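Local coordinates for protein beta-galactosidase (Geobacillus stearothermophilus, PDB 4OIF) that probably hydrolyses terminal non-reducing beta-D-galactose residues in beta-D-galactosides, as a zinc-containing, trimeric member of glycosyl hydrolase family 42, at residues 35-40 against 74-79; 22-27 against 67-72; 41-46 against 386-391. All blocks are in the same frame, centred on the assembly; numbering follows the deposited sequence. Where two conformers were deposited one is given.

How the contacts relate
All three contacts belong to the TIM barrel of the enzyme; contacts 1 and 2 share helix 68-79, contacts 1 and 3 helix 30-42. Contact 1 joins these two helices directly at the surface, and contact 2 sets the beginning of helix 68-79 against the loop that leads from strand 16-21 into helix 30-42. Contact 3, the most buried, packs the end of helix 30-42 on helix 386-399 and touches contact 1 through Met40 and Leu39. Carbon packing dominates throughout, but its character shifts with place: a leucine beside an ion pair in contact 1, a tryptophan face under aliphatic groups in contact 2, a phenylalanine rim against a helix end in contact 3.

Contact 1. Residues 35-40 against 74-79; sequences ADLELM and FDDIYR
Leu37 carries this helix-to-helix contact, reaching from 35-40 to Asp76 on 74-79. Its CA lies 7.3 Å from that of Ile77, the closest backbone approach of the two segments, and its side chain points to the other helix and meets Asp76.

The apolar part is made by the two methyl groups of Leu37. CD1 does most of the touching, 3.8 Å from Asp76 CB, while CD2 rests more loosely near the same methylene and the carbonyl oxygen of Asp76. The leucine and aspartate side chains cross at about a right angle. Arg79 is modelled in two conformers, and its part in the contact belongs to the one described here, in which NH2 comes to 3.7 Å from Leu37 CD1 and the methyl meets the guanidinium obliquely.

The ion pairs stay on helix 68-79. In the same conformer Arg79 has CG anti to the backbone N (chi1 -166°), and a bend at chi3 (88°) turns the chain back along its own helix. NH1 then lies 2.7 Å from Asp76 OD1, with the oxygen at the edge of the guanidinium and in its plane. Lys72 bridges to Asp76 OD2, so with Arg79 placed this way the carboxylate probably lies between two positive charges.

Deeper between the helices, Met40 and Ile77 both turn to Tyr21 of strand 16-21 and Phe48 of strand 47-50. Neighbouring helices that pack on adjacent parallel strands, with apolar side chains directed inward, are the arrangement of the outer helical layer of a TIM barrel.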
loop_
_atom_site.group_PDB
_atom_site.type_symbol
_atom_site.label_atom_id
_atom_site.label_comp_id
_atom_site.label_asym_id
_atom_site.label_seq_id
_atom_site.Cartn_x
_atom_site.Cartn_y
_atom_site.Cartn_z
ATOM N N ALA A 35 13.976 -8.503 -44.256
ATOM C CA ALA A 35 12.706 -9.177 -44.064
ATOM C C ALA A 35 11.626 -8.155 -43.734
ATOM O O ALA A 35 10.486 -8.276 -44.181
ATOM C CB ALA A 35 12.820 -10.229 -42.964
ATOM N N ASP A 36 12.011 -7.142 -42.963
ATOM C CA ASP A 36 11.133 -6.038 -42.600
ATOM C C ASP A 36 10.400 -5.441 -43.805
ATOM O O ASP A 36 9.201 -5.185 -43.736
ATOM C CB ASP A 36 11.935 -4.936 -41.893
ATOM C CG ASP A 36 12.122 -5.209 -40.407
ATOM O OD1 ASP A 36 11.320 -5.987 -39.843
ATOM O OD2 ASP A 36 13.067 -4.644 -39.805
ATOM N N LEU A 37 11.120 -5.223 -44.902
ATOM C CA LEU A 37 10.545 -4.556 -46.062
ATOM C C LEU A 37 9.498 -5.446 -46.750
ATOM O O LEU A 37 8.378 -5.000 -47.067
ATOM C CB LEU A 37 11.658 -4.147 -47.030
ATOM C CG LEU A 37 12.696 -3.138 -46.498
ATOM C CD1 LEU A 37 13.838 -2.856 -47.493
ATOM C CD2 LEU A 37 12.018 -1.838 -46.079
ATOM N N GLU A 38 9.859 -6.709 -46.946
ATOM C CA GLU A 38 8.963 -7.709 -47.516
ATOM C C GLU A 38 7.698 -7.836 -46.679
ATOM O O GLU A 38 6.578 -7.841 -47.206
ATOM C CB GLU A 38 9.677 -9.063 -47.621
ATOM C CG GLU A 38 10.933 -9.019 -48.498
ATOM C CD GLU A 38 11.959 -10.086 -48.162
ATOM O OE1 GLU A 38 11.718 -10.898 -47.240
ATOM O OE2 GLU A 38 13.027 -10.097 -48.817
ATOM N N LEU A 39 7.869 -7.908 -45.365
ATOM C CA LEU A 39 6.714 -8.067 -44.483
ATOM C C LEU A 39 5.878 -6.782 -44.435
ATOM O O LEU A 39 4.665 -6.814 -44.222
ATOM C CB LEU A 39 7.160 -8.473 -43.082
ATOM C CG LEU A 39 7.989 -9.754 -43.013
ATOM C CD1 LEU A 39 7.891 -10.410 -41.629
ATOM C CD2 LEU A 39 7.619 -10.733 -44.118
ATOM N N MET A 40 6.537 -5.653 -44.653
ATOM C CA MET A 40 5.846 -4.391 -44.759
ATOM C C MET A 40 4.929 -4.450 -45.961
ATOM O O MET A 40 3.764 -4.050 -45.878
ATOM C CB MET A 40 6.836 -3.241 -44.873
ATOM C CG MET A 40 7.410 -2.830 -43.530
ATOM S SD MET A 40 8.754 -1.643 -43.640
ATOM C CE MET A 40 9.154 -1.452 -41.894
ATOM N N PHE A 74 15.477 5.573 -44.824
ATOM C CA PHE A 74 14.615 6.500 -45.575
ATOM C C PHE A 74 14.486 6.060 -47.012
ATOM O O PHE A 74 13.370 5.994 -47.572
ATOM C CB PHE A 74 15.156 7.929 -45.548
ATOM C CG PHE A 74 14.563 8.789 -44.462
ATOM C CD1 PHE A 74 15.065 8.744 -43.167
ATOM C CD2 PHE A 74 13.520 9.659 -44.744
ATOM C CE1 PHE A 74 14.531 9.536 -42.169
ATOM C CE2 PHE A 74 12.981 10.454 -43.749
ATOM C CZ PHE A 74 13.493 10.393 -42.455
ATOM N N ASP A 75 15.636 5.738 -47.603
ATOM C CA ASP A 75 15.638 5.298 -48.992
ATOM C C ASP A 75 14.852 4.000 -49.161
ATOM O O ASP A 75 14.034 3.898 -50.059
ATOM C CB ASP A 75 17.064 5.144 -49.517
ATOM C CG ASP A 75 17.710 6.486 -49.831
ATOM O OD1 ASP A 75 16.981 7.508 -49.828
ATOM O OD2 ASP A 75 18.938 6.523 -50.081
ATOM N N ASP A 76 15.087 3.032 -48.282
ATOM C CA ASP A 76 14.457 1.713 -48.364
ATOM C C ASP A 76 12.947 1.774 -48.201
ATOM O O ASP A 76 12.204 1.087 -48.904
ATOM C CB ASP A 76 15.026 0.768 -47.298
ATOM C CG ASP A 76 16.389 0.250 -47.652
ATOM O OD1 ASP A 76 16.801 0.440 -48.808
ATOM O OD2 ASP A 76 17.044 -0.369 -46.793
ATOM N N ILE A 77 12.490 2.567 -47.242
ATOM C CA ILE A 77 11.064 2.658 -47.005
ATOM C C ILE A 77 10.441 3.351 -48.194
ATOM O O ILE A 77 9.370 2.935 -48.662
ATOM C CB ILE A 77 10.764 3.392 -45.697
ATOM C CG1 ILE A 77 11.045 2.454 -44.525
ATOM C CG2 ILE A 77 9.320 3.907 -45.653
ATOM C CD1 ILE A 77 11.046 3.152 -43.209
ATOM N N TYR A 78 11.124 4.379 -48.705
ATOM C CA TYR A 78 10.636 5.070 -49.896
ATOM C C TYR A 78 10.516 4.103 -51.095
ATOM O O TYR A 78 9.538 4.127 -51.843
ATOM C CB TYR A 78 11.560 6.251 -50.233
ATOM C CG TYR A 78 11.064 7.155 -51.348
ATOM C CD1 TYR A 78 9.793 7.720 -51.300
ATOM C CD2 TYR A 78 11.874 7.466 -52.435
ATOM C CE1 TYR A 78 9.340 8.545 -52.309
ATOM C CE2 TYR A 78 11.425 8.298 -53.451
ATOM C CZ TYR A 78 10.155 8.827 -53.379
ATOM O OH TYR A 78 9.686 9.653 -54.370
ATOM N N ARG A 79 11.501 3.227 -51.238
ATOM C CA ARG A 79 11.575 2.294 -52.359
ATOM C C ARG A 79 10.336 1.411 -52.453
ATOM O O ARG A 79 9.814 1.178 -53.536
ATOM C CB ARG A 79 12.833 1.427 -52.233
ATOM C CG ARG A 79 13.201 0.649 -53.480
ATOM C CD ARG A 79 14.559 -0.052 -53.323
ATOM N NE ARG A 79 14.428 -1.380 -52.734
ATOM C CZ ARG A 79 14.944 -1.743 -51.571
ATOM N NH1 ARG A 79 15.653 -0.889 -50.861
ATOM N NH2 ARG A 79 14.758 -2.971 -51.124
#

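Contact 2. Residues 22-27 against 67-72; sequences NPDQWL and FEWLDK
The indole of Trp69 receives Leu27 and Asp24 over one and the same face, and these two CH-pi contacts are the chief link between 22-27 and 67-72. Leu27 takes the pyrrole end: its CD1 stands 4.0 Å from the centroid of the five-membered ring, 18° off the normal. Asp24 takes the benzene end with its methylene rather than its carboxylate, CB lying 4.1 Å from the six-membered ring centroid and 25° off the normal. Both carbons are displaced toward the rim; lying over different rings, the two groups are spread along the indole. On the opposite face lies CB of Leu70, and the indole is thus sandwiched between the loop and the neighbouring Leu70 side chain of its own helix. With CG between backbone N and carbonyl carbon (chi1 64°), the indole is swung toward the loop.

The segments belong to successive beta-alpha units of the TIM barrel. Residues 22-27 form the turn, with a 3-10 segment, that follows strand 16-21 and precedes helix 30-42; residues 67-72 lie at the beginning of helix 68-79. Here a connection after one barrel strand meets the start of a helix from the next unit.

Two further apolar touches complete the packing. Leu27 CD2 lies 3.8 Å from Trp69 CB, at the base of the side chain, whereas Pro23 CG meets CZ3 of Trp69 more distantly, at 4.3 Å and obliquely to the ring.

Polar bonds lie outside this interface. Trp69 NE1 donates to Ala57 O, which helps fix the rotation of the ring. Farther along the loop, Gln25 and Trp26 meet Trp192 of the second subunit, while the Asp24 side chain stays about 12 Å from those of Arg119 and Asn157, predicted substrate-binding residues.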
loop_
_atom_site.group_PDB
_atom_site.type_symbol
_atom_site.label_atom_id
_atom_site.label_comp_id
_atom_site.label_asym_id
_atom_site.label_seq_id
_atom_site.Cartn_x
_atom_site.Cartn_y
_atom_site.Cartn_z
ATOM N N ASN A 22 11.919 0.414 -35.446
ATOM C CA ASN A 22 13.199 0.590 -34.747
ATOM C C ASN A 22 14.347 -0.257 -35.275
ATOM O O ASN A 22 14.894 -1.084 -34.547
ATOM C CB ASN A 22 13.016 0.296 -33.263
ATOM C CG ASN A 22 12.046 1.245 -32.613
ATOM O OD1 ASN A 22 12.295 2.445 -32.561
ATOM N ND2 ASN A 22 10.930 0.721 -32.119
ATOM N N PRO A 23 14.729 -0.035 -36.540
ATOM C CA PRO A 23 15.841 -0.769 -37.145
ATOM C C PRO A 23 17.155 -0.504 -36.421
ATOM O O PRO A 23 18.075 -1.307 -36.535
ATOM C CB PRO A 23 15.885 -0.221 -38.577
ATOM C CG PRO A 23 15.290 1.149 -38.462
ATOM C CD PRO A 23 14.211 1.008 -37.443
ATOM N N ASP A 24 17.232 0.595 -35.678
ATOM C CA ASP A 24 18.440 0.921 -34.929
ATOM C C ASP A 24 18.755 -0.158 -33.880
ATOM O O ASP A 24 19.869 -0.232 -33.364
ATOM C CB ASP A 24 18.317 2.315 -34.274
ATOM C CG ASP A 24 16.956 2.551 -33.603
ATOM O OD1 ASP A 24 15.895 2.301 -34.232
ATOM O OD2 ASP A 24 16.948 2.992 -32.432
ATOM N N GLN A 25 17.779 -1.012 -33.583
ATOM C CA GLN A 25 18.015 -2.142 -32.693
ATOM C C GLN A 25 18.447 -3.399 -33.443
ATOM O O GLN A 25 18.703 -4.437 -32.831
ATOM C CB GLN A 25 16.767 -2.451 -31.886
ATOM C CG GLN A 25 16.262 -1.297 -31.070
ATOM C CD GLN A 25 14.900 -1.587 -30.483
ATOM O OE1 GLN A 25 14.524 -2.749 -30.317
ATOM N NE2 GLN A 25 14.144 -0.534 -30.185
ATOM N N TRP A 26 18.530 -3.303 -34.764
ATOM C CA TRP A 26 18.816 -4.465 -35.597
ATOM C C TRP A 26 19.894 -4.195 -36.653
ATOM O O TRP A 26 19.916 -4.841 -37.700
ATOM C CB TRP A 26 17.533 -4.936 -36.290
ATOM C CG TRP A 26 16.432 -5.306 -35.354
ATOM C CD1 TRP A 26 15.460 -4.484 -34.867
ATOM C CD2 TRP A 26 16.181 -6.600 -34.795
ATOM N NE1 TRP A 26 14.619 -5.182 -34.039
ATOM C CE2 TRP A 26 15.036 -6.484 -33.975
ATOM C CE3 TRP A 26 16.811 -7.846 -34.908
ATOM C CZ2 TRP A 26 14.504 -7.570 -33.267
ATOM C CZ3 TRP A 26 16.285 -8.924 -34.211
ATOM C CH2 TRP A 26 15.143 -8.779 -33.397
ATOM N N LEU A 27 20.787 -3.249 -36.379
ATOM C CA LEU A 27 21.776 -2.828 -37.375
ATOM C C LEU A 27 22.808 -3.918 -37.679
ATOM O O LEU A 27 23.462 -3.898 -38.720
ATOM C CB LEU A 27 22.473 -1.547 -36.906
ATOM C CG LEU A 27 21.535 -0.334 -36.822
ATOM C CD1 LEU A 27 22.298 0.922 -36.408
ATOM C CD2 LEU A 27 20.773 -0.126 -38.149
ATOM N N PHE A 67 24.669 8.733 -39.246
ATOM C CA PHE A 67 23.399 8.916 -39.956
ATOM C C PHE A 67 23.190 7.938 -41.118
ATOM O O PHE A 67 22.094 7.878 -41.680
ATOM C CB PHE A 67 23.279 10.345 -40.505
ATOM C CG PHE A 67 23.038 11.384 -39.460
ATOM C CD1 PHE A 67 21.821 11.456 -38.805
ATOM C CD2 PHE A 67 24.023 12.304 -39.144
ATOM C CE1 PHE A 67 21.590 12.423 -37.845
ATOM C CE2 PHE A 67 23.806 13.273 -38.182
ATOM C CZ PHE A 67 22.585 13.335 -37.530
ATOM N N GLU A 68 24.224 7.181 -41.483
ATOM C CA GLU A 68 24.157 6.359 -42.693
ATOM C C GLU A 68 23.033 5.328 -42.622
ATOM O O GLU A 68 22.257 5.170 -43.588
ATOM C CB GLU A 68 25.495 5.669 -42.956
ATOM C CG GLU A 68 26.686 6.635 -43.071
ATOM C CD GLU A 68 27.185 7.142 -41.708
ATOM O OE1 GLU A 68 27.387 6.312 -40.790
ATOM O OE2 GLU A 68 27.364 8.373 -41.554
ATOM N N TRP A 69 22.911 4.657 -41.478
ATOM C CA TRP A 69 21.867 3.639 -41.337
ATOM C C TRP A 69 20.470 4.256 -41.537
ATOM O O TRP A 69 19.595 3.641 -42.153
ATOM C CB TRP A 69 21.960 2.933 -39.975
ATOM C CG TRP A 69 21.705 3.836 -38.813
ATOM C CD1 TRP A 69 22.636 4.540 -38.103
ATOM C CD2 TRP A 69 20.436 4.154 -38.240
ATOM N NE1 TRP A 69 22.024 5.274 -37.127
ATOM C CE2 TRP A 69 20.672 5.059 -37.188
ATOM C CE3 TRP A 69 19.119 3.776 -38.523
ATOM C CZ2 TRP A 69 19.642 5.582 -36.407
ATOM C CZ3 TRP A 69 18.098 4.297 -37.748
ATOM C CH2 TRP A 69 18.365 5.185 -36.701
ATOM N N LEU A 70 20.278 5.482 -41.048
ATOM C CA LEU A 70 18.979 6.132 -41.160
ATOM C C LEU A 70 18.741 6.594 -42.613
ATOM O O LEU A 70 17.598 6.573 -43.105
ATOM C CB LEU A 70 18.865 7.295 -40.160
ATOM C CG LEU A 70 17.604 8.168 -40.198
ATOM C CD1 LEU A 70 16.331 7.362 -40.017
ATOM C CD2 LEU A 70 17.693 9.245 -39.138
ATOM N N ASP A 71 19.817 6.980 -43.299
ATOM C CA ASP A 71 19.745 7.307 -44.723
ATOM C C ASP A 71 19.183 6.121 -45.473
ATOM O O ASP A 71 18.253 6.243 -46.304
ATOM C CB ASP A 71 21.115 7.629 -45.301
ATOM C CG ASP A 71 21.743 8.866 -44.703
ATOM O OD1 ASP A 71 21.060 9.670 -44.030
ATOM O OD2 ASP A 71 22.947 9.036 -44.935
ATOM N N LYS A 72 19.771 4.964 -45.167
ATOM C CA LYS A 72 19.370 3.752 -45.847
ATOM C C LYS A 72 17.939 3.390 -45.481
ATOM O O LYS A 72 17.198 2.915 -46.333
ATOM C CB LYS A 72 20.321 2.595 -45.545
ATOM C CG LYS A 72 19.801 1.267 -46.078
ATOM C CD LYS A 72 20.892 0.389 -46.671
ATOM C CE LYS A 72 20.302 -0.910 -47.217
ATOM N NZ LYS A 72 19.603 -1.693 -46.151
#

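Contact 3. Residues 41-46 against 386-391; sequences KLSHTN and RVFQEV
Ser43 and Val391 bring the backbones of 41-46 and 386-391 closest, their CA atoms 6.3 Å apart. Helix 30-42 is ending here: His44 has positive phi (52°) and closes a Schellman motif, with its N bonded to Lys41 O at 3.1 Å. The partner, by contrast, is helical throughout, the opening part of helix 386-399, and the terminating turn rests against its flank.

Phe388 makes the main side-chain bridge. Its CG is anti to the backbone N (chi1 -171°), which carries the ring from the flank of its helix over to Leu42 and Ser43. CZ, the far end of the ring, lies 3.8 Å from Leu42 CB, which sits at the ring edge in its plane. Ser43 CB comes to 3.6 Å from the same CZ, but obliquely. The serine therefore packs through its methylene while its hydroxyl is engaged elsewhere, bonded to Leu39 O in the preceding turn. Thr45 OG1 lies 2.9 Å from Ser43 OG and within bonding reach of Met40 O, probably its hydrogen-bond partner, so the two hydroxyls cluster at the helix end. A looser contact joins Ser43 CB to Val391 CG1 at 4.3 Å.

Beyond this junction the chain enters strand 47-50, and Asn46 already makes backbone bonds to His17 and Arg83. Val391 also touches His17 of strand 16-21 and His342 of helix 341-351, and Trp362 packs on Ser43. The contact thus joins helix 30-42 of the TIM barrel to helix 386-399, which also packs on helix 341-351 and strand 16-21.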
loop_
_atom_site.group_PDB
_atom_site.type_symbol
_atom_site.label_atom_id
_atom_site.label_comp_id
_atom_site.label_asym_id
_atom_site.label_seq_id
_atom_site.Cartn_x
_atom_site.Cartn_y
_atom_site.Cartn_z
ATOM N N LYS A 41 5.425 -4.990 -47.073
ATOM C CA LYS A 41 4.514 -5.183 -48.202
ATOM C C LYS A 41 3.369 -6.145 -47.847
ATOM O O LYS A 41 2.203 -5.835 -48.069
ATOM C CB LYS A 41 5.272 -5.668 -49.435
ATOM C CG LYS A 41 6.370 -4.685 -49.864
ATOM C CD LYS A 41 6.806 -4.914 -51.302
ATOM C CE LYS A 41 7.145 -6.368 -51.559
ATOM N NZ LYS A 41 7.578 -6.646 -52.956
ATOM N N LEU A 42 3.686 -7.285 -47.248
ATOM C CA LEU A 42 2.641 -8.275 -46.995
ATOM C C LEU A 42 1.575 -7.804 -46.005
ATOM O O LEU A 42 0.439 -8.278 -46.047
ATOM C CB LEU A 42 3.252 -9.592 -46.507
ATOM C CG LEU A 42 4.129 -10.307 -47.543
ATOM C CD1 LEU A 42 4.831 -11.501 -46.925
ATOM C CD2 LEU A 42 3.322 -10.733 -48.749
ATOM N N SER A 43 1.929 -6.868 -45.131
ATOM C CA SER A 43 0.990 -6.391 -44.107
ATOM C C SER A 43 0.233 -5.144 -44.551
ATOM O O SER A 43 -0.619 -4.630 -43.821
ATOM C CB SER A 43 1.728 -6.111 -42.792
ATOM O OG SER A 43 2.778 -5.179 -42.983
ATOM N N HIS A 44 0.547 -4.678 -45.755
ATOM C CA HIS A 44 -0.030 -3.455 -46.310
ATOM C C HIS A 44 0.127 -2.300 -45.330
ATOM O O HIS A 44 -0.831 -1.601 -44.992
ATOM C CB HIS A 44 -1.498 -3.656 -46.677
ATOM C CG HIS A 44 -1.758 -4.917 -47.438
ATOM N ND1 HIS A 44 -1.830 -4.954 -48.814
ATOM C CD2 HIS A 44 -1.954 -6.188 -47.016
ATOM C CE1 HIS A 44 -2.067 -6.194 -49.206
ATOM N NE2 HIS A 44 -2.144 -6.962 -48.136
ATOM N N THR A 45 1.353 -2.124 -44.866
ATOM C CA THR A 45 1.710 -0.968 -44.077
ATOM C C THR A 45 2.528 -0.009 -44.930
ATOM O O THR A 45 3.291 -0.449 -45.783
ATOM C CB THR A 45 2.499 -1.375 -42.852
ATOM O OG1 THR A 45 3.480 -2.352 -43.238
ATOM C CG2 THR A 45 1.562 -1.966 -41.832
ATOM N N ASN A 46 2.385 1.292 -44.681
ATOM C CA ASN A 46 2.964 2.311 -45.549
ATOM C C ASN A 46 3.671 3.449 -44.808
ATOM O O ASN A 46 4.418 4.231 -45.401
ATOM C CB ASN A 46 1.863 2.895 -46.444
ATOM C CG ASN A 46 0.640 3.339 -45.653
ATOM O OD1 ASN A 46 0.752 4.056 -44.661
ATOM N ND2 ASN A 46 -0.536 2.904 -46.088
ATOM N N ARG A 386 -1.559 -14.960 -36.441
ATOM C CA ARG A 386 -2.912 -14.400 -36.464
ATOM C C ARG A 386 -2.865 -12.879 -36.324
ATOM O O ARG A 386 -3.690 -12.162 -36.906
ATOM C CB ARG A 386 -3.798 -15.018 -35.376
ATOM C CG ARG A 386 -3.528 -14.605 -33.930
ATOM C CD ARG A 386 -4.593 -15.251 -33.046
ATOM N NE ARG A 386 -4.543 -14.899 -31.626
ATOM C CZ ARG A 386 -5.260 -13.930 -31.060
ATOM N NH1 ARG A 386 -6.065 -13.174 -31.793
ATOM N NH2 ARG A 386 -5.159 -13.699 -29.758
ATOM N N VAL A 387 -1.880 -12.395 -35.576
ATOM C CA VAL A 387 -1.704 -10.969 -35.390
ATOM C C VAL A 387 -1.295 -10.327 -36.705
ATOM O O VAL A 387 -1.888 -9.318 -37.120
ATOM C CB VAL A 387 -0.661 -10.656 -34.287
ATOM C CG1 VAL A 387 -0.509 -9.162 -34.116
ATOM C CG2 VAL A 387 -1.108 -11.251 -32.974
ATOM N N PHE A 388 -0.302 -10.919 -37.371
ATOM C CA PHE A 388 0.161 -10.402 -38.661
ATOM C C PHE A 388 -0.983 -10.371 -39.667
ATOM O O PHE A 388 -1.175 -9.380 -40.381
ATOM C CB PHE A 388 1.322 -11.236 -39.222
ATOM C CG PHE A 388 1.977 -10.619 -40.439
ATOM C CD1 PHE A 388 1.500 -10.890 -41.719
ATOM C CD2 PHE A 388 3.058 -9.755 -40.297
ATOM C CE1 PHE A 388 2.089 -10.315 -42.832
ATOM C CE2 PHE A 388 3.658 -9.172 -41.407
ATOM C CZ PHE A 388 3.172 -9.452 -42.678
ATOM N N GLN A 389 -1.752 -11.453 -39.707
ATOM C CA GLN A 389 -2.843 -11.557 -40.659
ATOM C C GLN A 389 -3.935 -10.536 -40.362
ATOM O O GLN A 389 -4.446 -9.900 -41.281
ATOM C CB GLN A 389 -3.410 -12.984 -40.681
ATOM C CG GLN A 389 -2.481 -14.011 -41.349
ATOM C CD GLN A 389 -1.974 -13.556 -42.726
ATOM O OE1 GLN A 389 -2.744 -13.070 -43.566
ATOM N NE2 GLN A 389 -0.671 -13.714 -42.960
ATOM N N GLU A 390 -4.291 -10.335 -39.099
ATOM C CA GLU A 390 -5.364 -9.378 -38.863
ATOM C C GLU A 390 -4.880 -7.953 -39.146
ATOM O O GLU A 390 -5.652 -7.118 -39.641
ATOM C CB GLU A 390 -5.939 -9.487 -37.448
ATOM C CG GLU A 390 -7.170 -8.589 -37.293
ATOM C CD GLU A 390 -8.129 -9.027 -36.194
ATOM O OE1 GLU A 390 -8.049 -10.198 -35.745
ATOM O OE2 GLU A 390 -8.965 -8.185 -35.789
ATOM N N VAL A 391 -3.609 -7.674 -38.858
ATOM C CA VAL A 391 -3.038 -6.397 -39.284
ATOM C C VAL A 391 -3.133 -6.229 -40.811
ATOM O O VAL A 391 -3.556 -5.185 -41.297
ATOM C CB VAL A 391 -1.579 -6.255 -38.828
ATOM C CG1 VAL A 391 -0.893 -5.107 -39.554
ATOM C CG2 VAL A 391 -1.533 -6.043 -37.326
#